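Conserved hypothetical alanine and leucine RICH protein (Mycobacterium tuberculosis, PDB 2WAM) is of unknown function but belongs to the PAC2 family and represents a duplicated gene family found in actinobacteria. Local coordinates at residues 142-147 and 265-270; 182-187 and 332-337; 214-219 and 338-343. One frame throughout, in Å; residues are numbered along the deposited sequence.

Contact 1 of 3, residues 142-147 and 265-270; sequences TPFLLL and GSLQLP
The aromatic ring of Phe-144 carries one methyl of Leu-267 over a face: CD1 stands above the ring centre, 3.5 Å from the centroid and only 11° off the ring normal, a CH-pi contact. At the ring edge, in its plane, lies the carbonyl O of Thr-142, just before the strand. Leu-269 reaches the far end of the ring obliquely, its CD2 4.0 Å from Phe-144 CZ. Phe-144 CG sits between its own backbone N and carbonyl carbon (chi1 66°), which swings the ring off the strand towards the loop 265-270. The second methyl of Leu-267, CD2, lies toward the residue just before the strand, 4.2 Å from Thr-142 CG2. Beside this apolar patch a water joins the segments, accepting from Thr-142 OG1 (2.7 Å) and donating to Ser-266 O (2.8 Å). Asp-138 ties the same two segments through its carboxylate, OD2 bonding Thr-142 N and OD1 Gln-268 N. The contact thus pins the connection between helices 251-265 and 272-289 to the start of strand 143-148, which runs in the main sheet between strands 131-137 and 67-73, while Leu-269 also packs on Leu-89 of helix 81-92.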
ATOM      1  N   THR A 142     -13.769  36.903   7.060  1.00 38.84           N
ATOM      2  CA  THR A 142     -12.612  36.252   7.663  1.00 29.23           C
ATOM      3  C   THR A 142     -12.726  34.739   7.526  1.00 32.14           C
ATOM      4  O   THR A 142     -13.705  34.146   8.007  1.00 30.35           O
ATOM      5  CB  THR A 142     -12.527  36.517   9.153  1.00 28.24           C
ATOM      6  OG1 THR A 142     -12.711  37.910   9.413  1.00 37.90           O
ATOM      7  CG2 THR A 142     -11.183  36.064   9.659  1.00 27.36           C
ATOM      8  N   PRO A 143     -11.730  34.104   6.884  1.00 31.87           N
ATOM      9  CA  PRO A 143     -11.732  32.640   6.705  1.00 31.92           C
ATOM     10  C   PRO A 143     -11.454  31.909   8.009  1.00 29.77           C
ATOM     11  O   PRO A 143     -10.695  32.403   8.842  1.00 28.98           O
ATOM     12  CB  PRO A 143     -10.573  32.391   5.719  1.00 25.20           C
ATOM     13  CG  PRO A 143     -10.295  33.742   5.104  1.00 25.54           C
ATOM     14  CD  PRO A 143     -10.618  34.746   6.166  1.00 25.93           C
ATOM     15  N   PHE A 144     -12.087  30.759   8.198  1.00 25.65           N
ATOM     16  CA  PHE A 144     -11.713  29.882   9.297  1.00 30.69           C
ATOM     17  C   PHE A 144     -12.013  28.440   8.951  1.00 31.44           C
ATOM     18  O   PHE A 144     -12.715  28.169   7.980  1.00 31.83           O
ATOM     19  CB  PHE A 144     -12.335  30.316  10.641  1.00 34.87           C
ATOM     20  CG  PHE A 144     -13.840  30.205  10.709  1.00 31.32           C
ATOM     21  CD1 PHE A 144     -14.439  29.134  11.349  1.00 25.60           C
ATOM     22  CD2 PHE A 144     -14.653  31.198  10.176  1.00 29.17           C
ATOM     23  CE1 PHE A 144     -15.828  29.041  11.437  1.00 31.92           C
ATOM     24  CE2 PHE A 144     -16.041  31.106  10.258  1.00 29.39           C
ATOM     25  CZ  PHE A 144     -16.626  30.028  10.889  1.00 31.47           C
ATOM     26  N   LEU A 145     -11.456  27.517   9.731  1.00 30.42           N
ATOM     27  CA  LEU A 145     -11.660  26.093   9.484  1.00 26.69           C
ATOM     28  C   LEU A 145     -12.604  25.455  10.507  1.00 31.31           C
ATOM     29  O   LEU A 145     -12.652  25.851  11.682  1.00 26.95           O
ATOM     30  CB  LEU A 145     -10.317  25.359   9.462  1.00 31.98           C
ATOM     31  CG  LEU A 145      -9.365  25.759   8.336  1.00 33.19           C
ATOM     32  CD1 LEU A 145      -8.019  25.059   8.474  1.00 30.16           C
ATOM     33  CD2 LEU A 145     -10.003  25.451   6.991  1.00 21.34           C
ATOM     34  N   LEU A 146     -13.359  24.469  10.042  1.00 27.29           N
ATOM     35  CA  LEU A 146     -14.255  23.713  10.906  1.00 27.82           C
ATOM     36  C   LEU A 146     -14.028  22.243  10.655  1.00 24.23           C
ATOM     37  O   LEU A 146     -14.197  21.786   9.541  1.00 31.18           O
ATOM     38  CB  LEU A 146     -15.726  24.038  10.613  1.00 28.09           C
ATOM     39  CG  LEU A 146     -16.743  23.139  11.342  1.00 34.06           C
ATOM     40  CD1 LEU A 146     -16.648  23.283  12.863  1.00 27.09           C
ATOM     41  CD2 LEU A 146     -18.171  23.401  10.890  1.00 24.95           C
ATOM     42  N   LEU A 147     -13.633  21.517  11.693  1.00 28.03           N
ATOM     43  CA  LEU A 147     -13.559  20.057  11.661  1.00 26.98           C
ATOM     44  C   LEU A 147     -14.796  19.478  12.352  1.00 25.42           C
ATOM     45  O   LEU A 147     -14.997  19.710  13.545  1.00 30.49           O
ATOM     46  CB  LEU A 147     -12.292  19.574  12.376  1.00 29.57           C
ATOM     47  CG  LEU A 147     -12.140  18.056  12.527  1.00 27.33           C
ATOM     48  CD1 LEU A 147     -11.882  17.388  11.176  1.00 19.53           C
ATOM     49  CD2 LEU A 147     -11.051  17.736  13.513  1.00 21.10           C
ATOM     50  N   GLY A 265     -12.166  33.547  18.922  1.00 34.18           N
ATOM     51  CA  GLY A 265     -11.613  33.485  17.581  1.00 32.10           C
ATOM     52  C   GLY A 265     -11.622  34.792  16.816  1.00 38.97           C
ATOM     53  O   GLY A 265     -11.037  34.884  15.723  1.00 40.14           O
ATOM     54  N   SER A 266     -12.271  35.808  17.390  1.00 35.26           N
ATOM     55  CA  SER A 266     -12.437  37.088  16.707  1.00 33.40           C
ATOM     56  C   SER A 266     -13.262  36.897  15.429  1.00 38.05           C
ATOM     57  O   SER A 266     -12.924  37.395  14.352  1.00 34.41           O
ATOM     58  CB  SER A 266     -11.074  37.709  16.388  1.00 34.89           C
ATOM     59  OG  SER A 266     -10.503  38.262  17.557  1.00 51.97           O
ATOM     60  N   LEU A 267     -14.340  36.140  15.560  1.00 36.67           N
ATOM     61  CA  LEU A 267     -15.200  35.857  14.438  1.00 29.39           C
ATOM     62  C   LEU A 267     -16.542  36.544  14.634  1.00 38.26           C
ATOM     63  O   LEU A 267     -17.010  36.731  15.766  1.00 36.88           O
ATOM     64  CB  LEU A 267     -15.394  34.348  14.274  1.00 32.67           C
ATOM     65  CG  LEU A 267     -14.171  33.549  13.808  1.00 33.23           C
ATOM     66  CD1 LEU A 267     -14.555  32.103  13.603  1.00 29.00           C
ATOM     67  CD2 LEU A 267     -13.597  34.127  12.527  1.00 28.76           C
ATOM     68  N   GLN A 268     -17.142  36.945  13.521  1.00 35.19           N
ATOM     69  CA  GLN A 268     -18.497  37.449  13.540  1.00 39.08           C
ATOM     70  C   GLN A 268     -19.401  36.342  13.024  1.00 39.52           C
ATOM     71  O   GLN A 268     -19.385  36.010  11.839  1.00 36.55           O
ATOM     72  CB  GLN A 268     -18.618  38.729  12.713  1.00 40.64           C
ATOM     73  CG  GLN A 268     -17.758  39.850  13.246  1.00 51.57           C
ATOM     74  CD  GLN A 268     -18.240  41.226  12.831  1.00 64.15           C
ATOM     75  OE1 GLN A 268     -19.384  41.401  12.402  1.00 64.88           O
ATOM     76  NE2 GLN A 268     -17.369  42.216  12.965  1.00 66.51           N
ATOM     77  N   LEU A 269     -20.176  35.759  13.931  1.00 36.40           N
ATOM     78  CA  LEU A 269     -21.008  34.618  13.589  1.00 33.42           C
ATOM     79  C   LEU A 269     -22.488  34.998  13.639  1.00 40.36           C
ATOM     80  O   LEU A 269     -22.956  35.516  14.652  1.00 44.40           O
ATOM     81  CB  LEU A 269     -20.687  33.448  14.524  1.00 30.07           C
ATOM     82  CG  LEU A 269     -19.217  32.981  14.553  1.00 28.17           C
ATOM     83  CD1 LEU A 269     -18.965  31.876  15.587  1.00 23.51           C
ATOM     84  CD2 LEU A 269     -18.777  32.525  13.171  1.00 20.69           C
ATOM     85  N   PRO A 270     -23.219  34.772  12.525  1.00 38.00           N
ATOM     86  CA  PRO A 270     -24.644  35.130  12.454  1.00 32.14           C
ATOM     87  C   PRO A 270     -25.501  34.107  13.176  1.00 35.34           C
ATOM     88  O   PRO A 270     -25.826  33.072  12.604  1.00 42.51           O
ATOM     89  CB  PRO A 270     -24.946  35.097  10.952  1.00 31.10           C
ATOM     90  CG  PRO A 270     -23.938  34.153  10.380  1.00 33.60           C
ATOM     91  CD  PRO A 270     -22.712  34.228  11.250  1.00 30.23           C
TER
HETATM   92  O   HOH W   1     -13.574  38.439  11.866  1.00 31.66           O

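Contact 2 of 3, residues 182-187 and 332-337; sequences PMAVPH and GAEFER
An inverse gamma turn centred on Ala-184 ends strand 174-183 of the main mixed sheet, and the first turn of the C-terminal helix 333-343 docks against it. The turn is closed by a weak bond from Val-185 N to Met-183 O, 2.8 Å long. Across the contact Glu-334 is the principal partner. Its CB points at the strand end, and the side chain, extended beyond CG, brings the carboxylate to the backbone at the turn.

Met-183 crosses that side chain obliquely. With CG beside the backbone N (chi1 -61°) and further bends at chi2 and chi3, the thioether folds round to the helix, and Met-183 CE comes within 3.7 Å of Glu-334 CB. The sulfur lies near the helix backbone as well, Met-183 SD standing 4.1 Å from Phe-335 N. Phe-335 itself directs its CB away from the strand end, and its ring packs on Ile-213 of strand 213-216 and Thr-238 of strand 234-242. Glu-334 thus faces the turn, whereas Phe-335 faces those two strands.

Ala-184 also packs on Leu-302 of the long helix 293-315, so two helices meet the turn. The contact joins the first turn of the C-terminal helix to the end of strand 174-183 and the turn after it, by van der Waals packing and one weak hydrogen bond. In that bond Ala-184 N donates to Glu-334 OE1 over 3.3 Å at an N-H...O angle of 157°, and the same oxygen lies 3.4 Å from Met-183 CE.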
ATOM      1  N   PRO A 182     -23.415  16.864  30.896  1.00 45.24           N
ATOM      2  CA  PRO A 182     -24.646  17.078  31.667  1.00 45.91           C
ATOM      3  C   PRO A 182     -24.279  17.457  33.092  1.00 43.38           C
ATOM      4  O   PRO A 182     -23.331  16.892  33.615  1.00 47.80           O
ATOM      5  CB  PRO A 182     -25.332  15.707  31.648  1.00 39.95           C
ATOM      6  CG  PRO A 182     -24.574  14.886  30.626  1.00 45.88           C
ATOM      7  CD  PRO A 182     -23.192  15.446  30.578  1.00 41.10           C
ATOM      8  N   MET A 183     -24.990  18.408  33.689  1.00 38.63           N
ATOM      9  CA  MET A 183     -24.727  18.817  35.062  1.00 45.32           C
ATOM     10  C   MET A 183     -26.040  19.084  35.773  1.00 51.89           C
ATOM     11  O   MET A 183     -27.067  19.348  35.139  1.00 38.84           O
ATOM     12  CB  MET A 183     -23.857  20.079  35.109  1.00 42.17           C
ATOM     13  CG  MET A 183     -22.488  19.912  34.473  1.00 44.27           C
ATOM     14  SD  MET A 183     -21.351  18.924  35.474  1.00 67.54           S
ATOM     15  CE  MET A 183     -20.975  20.079  36.788  1.00 60.34           C
ATOM     16  N   ALA A 184     -26.006  19.004  37.095  1.00 59.05           N
ATOM     17  CA  ALA A 184     -27.163  19.361  37.896  1.00 55.73           C
ATOM     18  C   ALA A 184     -27.349  20.883  37.900  1.00 54.27           C
ATOM     19  O   ALA A 184     -26.912  21.564  38.823  1.00 53.90           O
ATOM     20  CB  ALA A 184     -26.998  18.835  39.301  1.00 50.77           C
ATOM     21  N   VAL A 185     -27.983  21.405  36.850  1.00 51.21           N
ATOM     22  CA  VAL A 185     -28.269  22.838  36.712  1.00 48.82           C
ATOM     23  C   VAL A 185     -29.626  23.017  36.043  1.00 47.88           C
ATOM     24  O   VAL A 185     -30.047  22.172  35.266  1.00 45.89           O
ATOM     25  CB  VAL A 185     -27.196  23.584  35.862  1.00 55.60           C
ATOM     26  CG1 VAL A 185     -25.903  23.776  36.647  1.00 48.32           C
ATOM     27  CG2 VAL A 185     -26.934  22.857  34.544  1.00 52.67           C
ATOM     28  N   PRO A 186     -30.318  24.122  36.342  1.00 53.03           N
ATOM     29  CA  PRO A 186     -31.649  24.339  35.766  1.00 49.91           C
ATOM     30  C   PRO A 186     -31.549  25.001  34.403  1.00 50.88           C
ATOM     31  O   PRO A 186     -30.624  25.772  34.160  1.00 50.68           O
ATOM     32  CB  PRO A 186     -32.300  25.328  36.741  1.00 47.55           C
ATOM     33  CG  PRO A 186     -31.213  25.731  37.729  1.00 48.66           C
ATOM     34  CD  PRO A 186     -29.908  25.240  37.206  1.00 44.19           C
ATOM     35  N   HIS A 187     -32.502  24.725  33.523  1.00 54.39           N
ATOM     36  CA  HIS A 187     -32.544  25.417  32.241  1.00 50.71           C
ATOM     37  C   HIS A 187     -32.945  26.879  32.433  1.00 49.26           C
ATOM     38  O   HIS A 187     -32.968  27.655  31.476  1.00 47.95           O
ATOM     39  CB  HIS A 187     -33.523  24.725  31.291  1.00 48.92           C
ATOM     40  CG  HIS A 187     -34.959  24.952  31.638  1.00 50.99           C
ATOM     41  ND1 HIS A 187     -35.652  24.138  32.508  1.00 53.13           N
ATOM     42  CD2 HIS A 187     -35.833  25.907  31.241  1.00 52.62           C
ATOM     43  CE1 HIS A 187     -36.889  24.581  32.630  1.00 50.73           C
ATOM     44  NE2 HIS A 187     -37.027  25.652  31.870  1.00 48.47           N
ATOM     45  N   GLY A 332     -16.478  19.447  39.869  1.00 73.34           N
ATOM     46  CA  GLY A 332     -15.206  18.748  39.834  1.00 76.07           C
ATOM     47  C   GLY A 332     -15.425  17.250  39.817  1.00 85.72           C
ATOM     48  O   GLY A 332     -14.985  16.557  38.899  1.00 83.79           O
ATOM     49  N   ALA A 333     -16.109  16.754  40.846  1.00 95.28           N
ATOM     50  CA  ALA A 333     -16.495  15.348  40.918  1.00 88.38           C
ATOM     51  C   ALA A 333     -17.744  15.122  40.078  1.00 88.99           C
ATOM     52  O   ALA A 333     -17.943  14.034  39.538  1.00 83.17           O
ATOM     53  CB  ALA A 333     -16.736  14.925  42.360  1.00 80.13           C
ATOM     54  N   GLU A 334     -18.587  16.150  39.976  1.00 96.14           N
ATOM     55  CA  GLU A 334     -19.733  16.114  39.067  1.00 93.56           C
ATOM     56  C   GLU A 334     -19.242  15.981  37.631  1.00 90.51           C
ATOM     57  O   GLU A 334     -19.703  15.121  36.880  1.00 89.20           O
ATOM     58  CB  GLU A 334     -20.603  17.367  39.207  1.00 86.61           C
ATOM     59  CG  GLU A 334     -21.885  17.167  40.010  1.00 87.13           C
ATOM     60  CD  GLU A 334     -22.772  18.413  40.023  1.00 86.76           C
ATOM     61  OE1 GLU A 334     -23.252  18.832  38.942  1.00 63.23           O
ATOM     62  OE2 GLU A 334     -22.993  18.971  41.125  1.00 95.76           O
ATOM     63  N   PHE A 335     -18.298  16.836  37.257  1.00 86.34           N
ATOM     64  CA  PHE A 335     -17.702  16.775  35.932  1.00 90.19           C
ATOM     65  C   PHE A 335     -17.215  15.351  35.600  1.00 97.49           C
ATOM     66  O   PHE A 335     -17.478  14.840  34.511  1.00 97.48           O
ATOM     67  CB  PHE A 335     -16.567  17.795  35.828  1.00 86.62           C
ATOM     68  CG  PHE A 335     -16.105  18.058  34.424  1.00 81.30           C
ATOM     69  CD1 PHE A 335     -16.711  19.041  33.656  1.00 80.42           C
ATOM     70  CD2 PHE A 335     -15.053  17.335  33.877  1.00 79.56           C
ATOM     71  CE1 PHE A 335     -16.283  19.294  32.363  1.00 78.01           C
ATOM     72  CE2 PHE A 335     -14.618  17.581  32.584  1.00 80.78           C
ATOM     73  CZ  PHE A 335     -15.234  18.562  31.825  1.00 79.29           C
ATOM     74  N   GLU A 336     -16.522  14.712  36.545  1.00102.01           N
ATOM     75  CA  GLU A 336     -16.001  13.351  36.362  1.00101.52           C
ATOM     76  C   GLU A 336     -17.095  12.289  36.236  1.00102.66           C
ATOM     77  O   GLU A 336     -17.069  11.460  35.325  1.00100.85           O
ATOM     78  CB  GLU A 336     -15.097  12.963  37.532  1.00105.57           C
ATOM     79  CG  GLU A 336     -13.621  13.252  37.353  1.00109.57           C
ATOM     80  CD  GLU A 336     -12.794  12.741  38.527  1.00113.58           C
ATOM     81  OE1 GLU A 336     -13.361  12.571  39.630  1.00112.49           O
ATOM     82  OE2 GLU A 336     -11.580  12.506  38.347  1.00113.42           O
ATOM     83  N   ARG A 337     -18.039  12.303  37.173  1.00105.44           N
ATOM     84  CA  ARG A 337     -19.085  11.284  37.240  1.00102.13           C
ATOM     85  C   ARG A 337     -19.999  11.330  36.022  1.00 95.71           C
ATOM     86  O   ARG A 337     -20.415  10.290  35.510  1.00 88.31           O
ATOM     87  CB  ARG A 337     -19.905  11.449  38.524  1.00 98.72           C
ATOM     88  CG  ARG A 337     -21.082  10.504  38.643  1.00 97.77           C
ATOM     89  CD  ARG A 337     -21.715  10.604  40.018  1.00106.89           C
ATOM     90  NE  ARG A 337     -22.992   9.897  40.084  1.00117.86           N
ATOM     91  CZ  ARG A 337     -23.650   9.634  41.212  1.00123.47           C
ATOM     92  NH1 ARG A 337     -23.152  10.013  42.382  1.00126.74           N
ATOM     93  NH2 ARG A 337     -24.808   8.986  41.171  1.00120.52           N
TER

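Contact 3 of 3, residues 214-219 and 338-343; sequences QVPGSA and FLAQQA
Pro-216 turns its ring towards helix 338-343, and the ring meets two alanines spaced one helical turn apart. Pro-216 CG is the leading atom: it lies 3.6 Å from Ala-343 CB and 3.7 Å from Ala-340 CA, so it touches the helix backbone as well as a methyl. The two ring carbons beside CG divide the alanines between them. Pro-216 CB lies 3.8 Å from Ala-343 CB, and Pro-216 CD 4.0 Å from Ala-340 CB. The small alanine side chains probably allow this close approach, and the CA atoms of Pro-216 and Ala-340 are 6.1 Å apart.

One residue earlier on the strand, Val-215 also directs its CB at the helix and meets Leu-339, whose CD2 comes within 3.9 Å of Val-215 CB. The leucine gets there with CG anti to the backbone N (chi1 -166°), beside the carbonyl carbon. Leu-339 packs further on Phe-75 of a loop and on Val-181 of strand 174-183, so this side of the helix also meets the main sheet. No hydrogen bond joins the two segments; the union is apolar.

The axes of strand 214-216 and helix 338-343 run in nearly the same direction, 24° apart, with a closest approach of 7.9 Å. Beyond the proline the chain enters helix 219-229, N-capped by Ser-218, whose OG bonds Asn-221 N.

Residues 214-216 pair antiparallel with a strand of the second subunit, and Arg-113 of that subunit bonds Gly-217 O through NH1 and Ala-343 O through NE. The contact is thus a helix-on-strand packing at a subunit interface, where a beta-sheet continues from one chain into the next.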
ATOM      1  N   GLN A 214      -8.857  12.660  36.528  1.00 51.09           N
ATOM      2  CA  GLN A 214      -8.639  11.729  35.431  1.00 45.53           C
ATOM      3  C   GLN A 214      -9.984  11.532  34.750  1.00 50.89           C
ATOM      4  O   GLN A 214     -10.941  11.083  35.377  1.00 52.08           O
ATOM      5  CB  GLN A 214      -8.156  10.375  35.954  1.00 50.06           C
ATOM      6  CG  GLN A 214      -6.978  10.419  36.914  1.00 64.43           C
ATOM      7  CD  GLN A 214      -5.649  10.183  36.223  1.00 82.98           C
ATOM      8  OE1 GLN A 214      -4.921  11.128  35.921  1.00 95.95           O
ATOM      9  NE2 GLN A 214      -5.327   8.916  35.959  1.00 80.91           N
ATOM     10  N   VAL A 215     -10.072  11.885  33.477  1.00 49.54           N
ATOM     11  CA  VAL A 215     -11.309  11.671  32.733  1.00 50.23           C
ATOM     12  C   VAL A 215     -11.046  10.809  31.512  1.00 45.24           C
ATOM     13  O   VAL A 215      -9.952  10.845  30.959  1.00 47.73           O
ATOM     14  CB  VAL A 215     -11.941  13.003  32.298  1.00 56.88           C
ATOM     15  CG1 VAL A 215     -12.318  13.818  33.520  1.00 66.49           C
ATOM     16  CG2 VAL A 215     -10.991  13.785  31.412  1.00 45.10           C
ATOM     17  N   PRO A 216     -12.036  10.004  31.105  1.00 45.83           N
ATOM     18  CA  PRO A 216     -11.901   9.291  29.833  1.00 46.18           C
ATOM     19  C   PRO A 216     -11.546  10.267  28.717  1.00 41.83           C
ATOM     20  O   PRO A 216     -12.134  11.340  28.630  1.00 42.10           O
ATOM     21  CB  PRO A 216     -13.307   8.695  29.612  1.00 40.99           C
ATOM     22  CG  PRO A 216     -14.182   9.365  30.636  1.00 47.74           C
ATOM     23  CD  PRO A 216     -13.275   9.617  31.790  1.00 47.64           C
ATOM     24  N   GLY A 217     -10.570   9.907  27.893  1.00 40.27           N
ATOM     25  CA  GLY A 217     -10.164  10.751  26.790  1.00 37.16           C
ATOM     26  C   GLY A 217     -11.149  10.714  25.642  1.00 32.77           C
ATOM     27  O   GLY A 217     -11.916   9.756  25.491  1.00 30.21           O
ATOM     28  N   SER A 218     -11.136  11.771  24.842  1.00 35.72           N
ATOM     29  CA  SER A 218     -11.914  11.832  23.606  1.00 35.43           C
ATOM     30  C   SER A 218     -11.028  12.294  22.441  1.00 34.09           C
ATOM     31  O   SER A 218      -9.985  12.913  22.649  1.00 42.56           O
ATOM     32  CB  SER A 218     -13.111  12.766  23.779  1.00 33.12           C
ATOM     33  OG  SER A 218     -12.711  14.122  23.906  1.00 37.93           O
ATOM     34  N   ALA A 219     -11.434  12.003  21.215  1.00 25.14           N
ATOM     35  CA  ALA A 219     -10.641  12.424  20.066  1.00 27.56           C
ATOM     36  C   ALA A 219     -10.397  13.931  20.071  1.00 30.75           C
ATOM     37  O   ALA A 219      -9.287  14.383  19.789  1.00 29.58           O
ATOM     38  CB  ALA A 219     -11.293  11.984  18.764  1.00 22.54           C
ATOM     39  N   PHE A 338     -20.296  12.547  35.570  1.00 96.73           N
ATOM     40  CA  PHE A 338     -21.199  12.786  34.445  1.00 93.37           C
ATOM     41  C   PHE A 338     -20.544  12.550  33.085  1.00 87.41           C
ATOM     42  O   PHE A 338     -21.149  11.946  32.201  1.00 88.59           O
ATOM     43  CB  PHE A 338     -21.752  14.211  34.494  1.00 94.21           C
ATOM     44  CG  PHE A 338     -22.954  14.372  35.382  1.00 99.30           C
ATOM     45  CD1 PHE A 338     -22.921  15.240  36.464  1.00102.25           C
ATOM     46  CD2 PHE A 338     -24.120  13.666  35.128  1.00 99.78           C
ATOM     47  CE1 PHE A 338     -24.027  15.399  37.275  1.00108.87           C
ATOM     48  CE2 PHE A 338     -25.228  13.819  35.935  1.00103.41           C
ATOM     49  CZ  PHE A 338     -25.183  14.687  37.011  1.00109.24           C
ATOM     50  N   LEU A 339     -19.319  13.046  32.916  1.00 78.96           N
ATOM     51  CA  LEU A 339     -18.593  12.880  31.658  1.00 70.38           C
ATOM     52  C   LEU A 339     -18.237  11.411  31.405  1.00 71.80           C
ATOM     53  O   LEU A 339     -18.398  10.912  30.294  1.00 71.39           O
ATOM     54  CB  LEU A 339     -17.328  13.744  31.635  1.00 60.23           C
ATOM     55  CG  LEU A 339     -16.670  13.923  30.262  1.00 60.52           C
ATOM     56  CD1 LEU A 339     -17.329  15.046  29.481  1.00 53.53           C
ATOM     57  CD2 LEU A 339     -15.176  14.181  30.390  1.00 68.28           C
ATOM     58  N   ALA A 340     -17.754  10.726  32.438  1.00 69.07           N
ATOM     59  CA  ALA A 340     -17.421   9.308  32.334  1.00 65.20           C
ATOM     60  C   ALA A 340     -18.662   8.480  32.007  1.00 65.46           C
ATOM     61  O   ALA A 340     -18.577   7.455  31.331  1.00 61.33           O
ATOM     62  CB  ALA A 340     -16.757   8.806  33.627  1.00 56.13           C
ATOM     63  N   GLN A 341     -19.811   8.943  32.493  1.00 72.12           N
ATOM     64  CA  GLN A 341     -21.085   8.259  32.297  1.00 77.88           C
ATOM     65  C   GLN A 341     -21.496   8.291  30.833  1.00 75.01           C
ATOM     66  O   GLN A 341     -21.980   7.291  30.296  1.00 72.30           O
ATOM     67  CB  GLN A 341     -22.169   8.909  33.164  1.00 86.00           C
ATOM     68  CG  GLN A 341     -23.573   8.365  32.948  1.00 91.48           C
ATOM     69  CD  GLN A 341     -24.635   9.230  33.601  1.00 96.12           C
ATOM     70  OE1 GLN A 341     -24.423   9.784  34.683  1.00 95.73           O
ATOM     71  NE2 GLN A 341     -25.783   9.352  32.945  1.00 98.55           N
ATOM     72  N   GLN A 342     -21.297   9.454  30.206  1.00 75.64           N
ATOM     73  CA  GLN A 342     -21.585   9.673  28.789  1.00 70.98           C
ATOM     74  C   GLN A 342     -20.577   8.949  27.905  1.00 71.01           C
ATOM     75  O   GLN A 342     -20.944   8.330  26.903  1.00 74.62           O
ATOM     76  CB  GLN A 342     -21.569  11.173  28.468  1.00 71.54           C
ATOM     77  CG  GLN A 342     -22.680  11.960  29.146  1.00 83.60           C
ATOM     78  CD  GLN A 342     -24.077  11.494  28.737  1.00 89.13           C
ATOM     79  OE1 GLN A 342     -24.531  11.761  27.625  1.00 94.61           O
ATOM     80  NE2 GLN A 342     -24.765  10.806  29.645  1.00 84.09           N
ATOM     81  N   ALA A 343     -19.307   9.031  28.298  1.00 68.25           N
ATOM     82  CA  ALA A 343     -18.197   8.397  27.586  1.00 58.24           C
ATOM     83  C   ALA A 343     -18.398   6.892  27.327  1.00 63.22           C
ATOM     84  O   ALA A 343     -17.790   6.334  26.406  1.00 60.32           O
ATOM     85  CB  ALA A 343     -16.873   8.661  28.330  1.00 42.19           C
TER

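Contacts 2 and 3 use successive parts of helix 333-343, and their centres lie 13 Å apart on the same side of the chain's centre. They touch directly: Glu-336 OE2 probably accepts a hydrogen bond from Gln-214 N (3.3 Å), and Pro-182 CG packs on Gln-342 CG at 3.8 Å. Together they fasten the C-terminal helix to strands 174-183 and 213-216. Contact 1 lies across the chain's centre, 29 Å from contact 2 and 28 Å from contact 3 between centres, although its nearest atoms come within about 7 Å of contact 3. Contacts 1 and 2 reach the same main sheet, and contact 3 alone meets a second subunit.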